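Local coordinates for L544 (Acanthamoeba polyphaga mimivirus, PDB 4AMQ), which probably acts as a metal-dependent nucleotidyl transferase of the virion, with a possible link to transcription-coupled DNA repair, at residues D79-Y83 / F187-K192. Sequence-based numbering, arbitrary orientation.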
ATOM      1  N   ASP A  79       1.341  -8.025 -25.802  1.00 48.65           N
ATOM      2  CA  ASP A  79       1.227  -9.413 -25.366  1.00 47.52           C
ATOM      3  C   ASP A  79       2.472 -10.245 -25.650  1.00 50.28           C
ATOM      4  O   ASP A  79       2.879 -11.069 -24.831  1.00 50.63           O
ATOM      5  CB  ASP A  79       0.040 -10.085 -26.060  1.00 50.65           C
ATOM      6  CG  ASP A  79      -1.289  -9.481 -25.666  1.00 55.62           C
ATOM      7  OD1 ASP A  79      -1.328  -8.278 -25.330  1.00 60.34           O
ATOM      8  OD2 ASP A  79      -2.299 -10.215 -25.698  1.00 56.90           O
ATOM      9  N   THR A  80       3.064 -10.035 -26.820  1.00 49.70           N
ATOM     10  CA  THR A  80       4.072 -10.952 -27.340  1.00 49.55           C
ATOM     11  C   THR A  80       5.487 -10.714 -26.814  1.00 50.00           C
ATOM     12  O   THR A  80       6.366 -11.555 -27.001  1.00 50.96           O
ATOM     13  CB  THR A  80       4.106 -10.928 -28.883  1.00 50.40           C
ATOM     14  OG1 THR A  80       4.509  -9.629 -29.335  1.00 54.12           O
ATOM     15  CG2 THR A  80       2.733 -11.253 -29.452  1.00 52.94           C
ATOM     16  N   ASN A  81       5.711  -9.578 -26.162  1.00 47.98           N
ATOM     17  CA  ASN A  81       7.059  -9.236 -25.713  1.00 51.08           C
ATOM     18  C   ASN A  81       7.137  -8.586 -24.331  1.00 44.58           C
ATOM     19  O   ASN A  81       8.223  -8.226 -23.877  1.00 46.16           O
ATOM     20  CB  ASN A  81       7.741  -8.332 -26.742  1.00 45.04           C
ATOM     21  CG  ASN A  81       6.981  -7.043 -26.972  1.00 48.98           C
ATOM     22  OD1 ASN A  81       5.996  -6.762 -26.288  1.00 48.37           O
ATOM     23  ND2 ASN A  81       7.437  -6.249 -27.935  1.00 50.41           N
ATOM     24  N   ILE A  82       5.997  -8.428 -23.666  1.00 43.99           N
ATOM     25  CA  ILE A  82       5.978  -7.768 -22.363  1.00 43.16           C
ATOM     26  C   ILE A  82       6.634  -8.637 -21.291  1.00 39.88           C
ATOM     27  O   ILE A  82       7.257  -8.126 -20.362  1.00 40.35           O
ATOM     28  CB  ILE A  82       4.547  -7.385 -21.923  1.00 39.07           C
ATOM     29  CG1 ILE A  82       4.587  -6.512 -20.666  1.00 38.72           C
ATOM     30  CG2 ILE A  82       3.713  -8.628 -21.676  1.00 40.19           C
ATOM     31  CD1 ILE A  82       5.342  -5.211 -20.837  1.00 35.35           C
ATOM     32  N   TYR A  83       6.495  -9.951 -21.428  1.00 41.59           N
ATOM     33  CA  TYR A  83       7.074 -10.878 -20.467  1.00 40.97           C
ATOM     34  C   TYR A  83       8.590 -10.753 -20.435  1.00 42.08           C
ATOM     35  O   TYR A  83       9.186 -10.607 -19.369  1.00 41.08           O
ATOM     36  CB  TYR A  83       6.664 -12.317 -20.788  1.00 43.18           C
ATOM     37  CG  TYR A  83       7.418 -13.355 -19.990  1.00 44.92           C
ATOM     38  CD1 TYR A  83       7.266 -13.446 -18.613  1.00 44.14           C
ATOM     39  CD2 TYR A  83       8.280 -14.246 -20.614  1.00 47.37           C
ATOM     40  CE1 TYR A  83       7.953 -14.393 -17.878  1.00 43.65           C
ATOM     41  CE2 TYR A  83       8.972 -15.199 -19.887  1.00 46.72           C
ATOM     42  CZ  TYR A  83       8.805 -15.267 -18.519  1.00 47.17           C
ATOM     43  OH  TYR A  83       9.490 -16.212 -17.790  1.00 47.94           O
ATOM     44  N   PHE A 187       2.597 -17.786 -16.665  1.00 46.06           N
ATOM     45  CA  PHE A 187       2.594 -16.331 -16.750  1.00 45.91           C
ATOM     46  C   PHE A 187       2.192 -15.822 -18.129  1.00 49.63           C
ATOM     47  O   PHE A 187       1.504 -14.812 -18.249  1.00 48.89           O
ATOM     48  CB  PHE A 187       3.961 -15.767 -16.362  1.00 45.04           C
ATOM     49  CG  PHE A 187       3.976 -14.276 -16.210  1.00 42.54           C
ATOM     50  CD1 PHE A 187       3.574 -13.682 -15.026  1.00 37.59           C
ATOM     51  CD2 PHE A 187       4.387 -13.466 -17.253  1.00 43.59           C
ATOM     52  CE1 PHE A 187       3.587 -12.308 -14.885  1.00 38.60           C
ATOM     53  CE2 PHE A 187       4.402 -12.092 -17.119  1.00 45.62           C
ATOM     54  CZ  PHE A 187       4.003 -11.512 -15.933  1.00 40.49           C
ATOM     55  N   GLN A 188       2.625 -16.519 -19.172  1.00 51.22           N
ATOM     56  CA  GLN A 188       2.271 -16.120 -20.526  1.00 52.70           C
ATOM     57  C   GLN A 188       0.757 -16.131 -20.734  1.00 51.06           C
ATOM     58  O   GLN A 188       0.207 -15.233 -21.372  1.00 54.10           O
ATOM     59  CB  GLN A 188       2.963 -17.013 -21.554  1.00 54.77           C
ATOM     60  CG  GLN A 188       2.667 -16.624 -22.990  1.00 60.74           C
ATOM     61  CD  GLN A 188       2.903 -15.148 -23.245  1.00 59.27           C
ATOM     62  OE1 GLN A 188       3.966 -14.614 -22.924  1.00 59.48           O
ATOM     63  NE2 GLN A 188       1.905 -14.478 -23.808  1.00 53.04           N
ATOM     64  N   ASP A 189       0.084 -17.143 -20.190  1.00 50.10           N
ATOM     65  CA  ASP A 189      -1.366 -17.247 -20.304  1.00 52.06           C
ATOM     66  C   ASP A 189      -2.012 -16.024 -19.673  1.00 51.32           C
ATOM     67  O   ASP A 189      -2.933 -15.430 -20.235  1.00 52.82           O
ATOM     68  CB  ASP A 189      -1.883 -18.506 -19.601  1.00 53.90           C
ATOM     69  CG  ASP A 189      -1.573 -19.782 -20.363  1.00 56.03           C
ATOM     70  OD1 ASP A 189      -0.847 -19.722 -21.379  1.00 54.65           O
ATOM     71  OD2 ASP A 189      -2.051 -20.853 -19.929  1.00 58.07           O
ATOM     72  N   VAL A 190      -1.513 -15.650 -18.500  1.00 50.69           N
ATOM     73  CA  VAL A 190      -2.074 -14.534 -17.746  1.00 47.20           C
ATOM     74  C   VAL A 190      -1.954 -13.194 -18.477  1.00 45.73           C
ATOM     75  O   VAL A 190      -2.908 -12.421 -18.517  1.00 48.19           O
ATOM     76  CB  VAL A 190      -1.440 -14.430 -16.347  1.00 49.59           C
ATOM     77  CG1 VAL A 190      -1.882 -13.160 -15.659  1.00 47.42           C
ATOM     78  CG2 VAL A 190      -1.808 -15.652 -15.511  1.00 44.74           C
ATOM     79  N   VAL A 191      -0.788 -12.915 -19.051  1.00 44.23           N
ATOM     80  CA  VAL A 191      -0.609 -11.676 -19.805  1.00 50.13           C
ATOM     81  C   VAL A 191      -1.500 -11.629 -21.048  1.00 49.78           C
ATOM     82  O   VAL A 191      -1.970 -10.563 -21.446  1.00 46.90           O
ATOM     83  CB  VAL A 191       0.865 -11.442 -20.210  1.00 51.72           C
ATOM     84  CG1 VAL A 191       1.592 -12.759 -20.387  1.00 54.70           C
ATOM     85  CG2 VAL A 191       0.943 -10.606 -21.478  1.00 50.49           C
ATOM     86  N   LYS A 192      -1.737 -12.788 -21.653  1.00 52.36           N
ATOM     87  CA  LYS A 192      -2.561 -12.861 -22.853  1.00 54.01           C
ATOM     88  C   LYS A 192      -4.028 -12.587 -22.530  1.00 50.62           C
ATOM     89  O   LYS A 192      -4.768 -12.058 -23.359  1.00 51.62           O
ATOM     90  CB  LYS A 192      -2.413 -14.224 -23.533  1.00 55.73           C
ATOM     91  CG  LYS A 192      -3.023 -14.291 -24.928  1.00 60.94           C
ATOM     92  CD  LYS A 192      -2.326 -13.323 -25.877  1.00 65.37           C
ATOM     93  CE  LYS A 192      -3.048 -13.232 -27.215  1.00 66.48           C
ATOM     94  NZ  LYS A 192      -2.399 -12.250 -28.129  1.00 67.75           N
TER
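Asp79 and Lys192 form a salt bridge, with Lys192 NZ 3.2 Å from Asp79 OD2. The ammonium group meets the anti side of that oxygen and lies 35° out of the carboxylate plane. The two side chains cross at about a right angle. The lysine chain bends at its second torsion (chi2 63°) and is extended beyond it, which carries NZ over to the carboxylate. Lys219 makes a second salt bridge to the same OD2, while OD1 has a hydrogen bond of its own.

Further along, Ile82 and Val191 run past each other in opposite directions. Ile82 CG2 and Val191 CG2 touch at 3.4 Å, closer than usual van der Waals contact. Next to them, Tyr83 and Phe187 meet obliquely. Their ring centroids are 5.4 Å apart and the planes are inclined by 44°. The closest carbons of the two rings are modelled too near each other, so the exact fit is doubtful. The Gln188 chain also bends at its second torsion and sets its amide near Tyr83 CB and the carbonyl oxygen of Asp79. Gln188 OE1 lies 4.1 Å from Tyr83 CB, a contact without a bond.

Tyr83 OH bonds to Val172 O, which holds the ring's far end, and Phe187 meets Trp167 edge-to-face. Phe187 also rests on Val104 of strand 99-108, and Ile82 packs on Val44 and Tyr77.

The contact joins the start of helix 82-93 and the loop before it to the short helix 187-192, within the nucleotidyltransferase domain. Ile82, Val191 and Phe187 make a buried apolar part, with Tyr83 beside them. At the other end two lysines share one oxygen of a buried aspartate, which probably favours its ionised form.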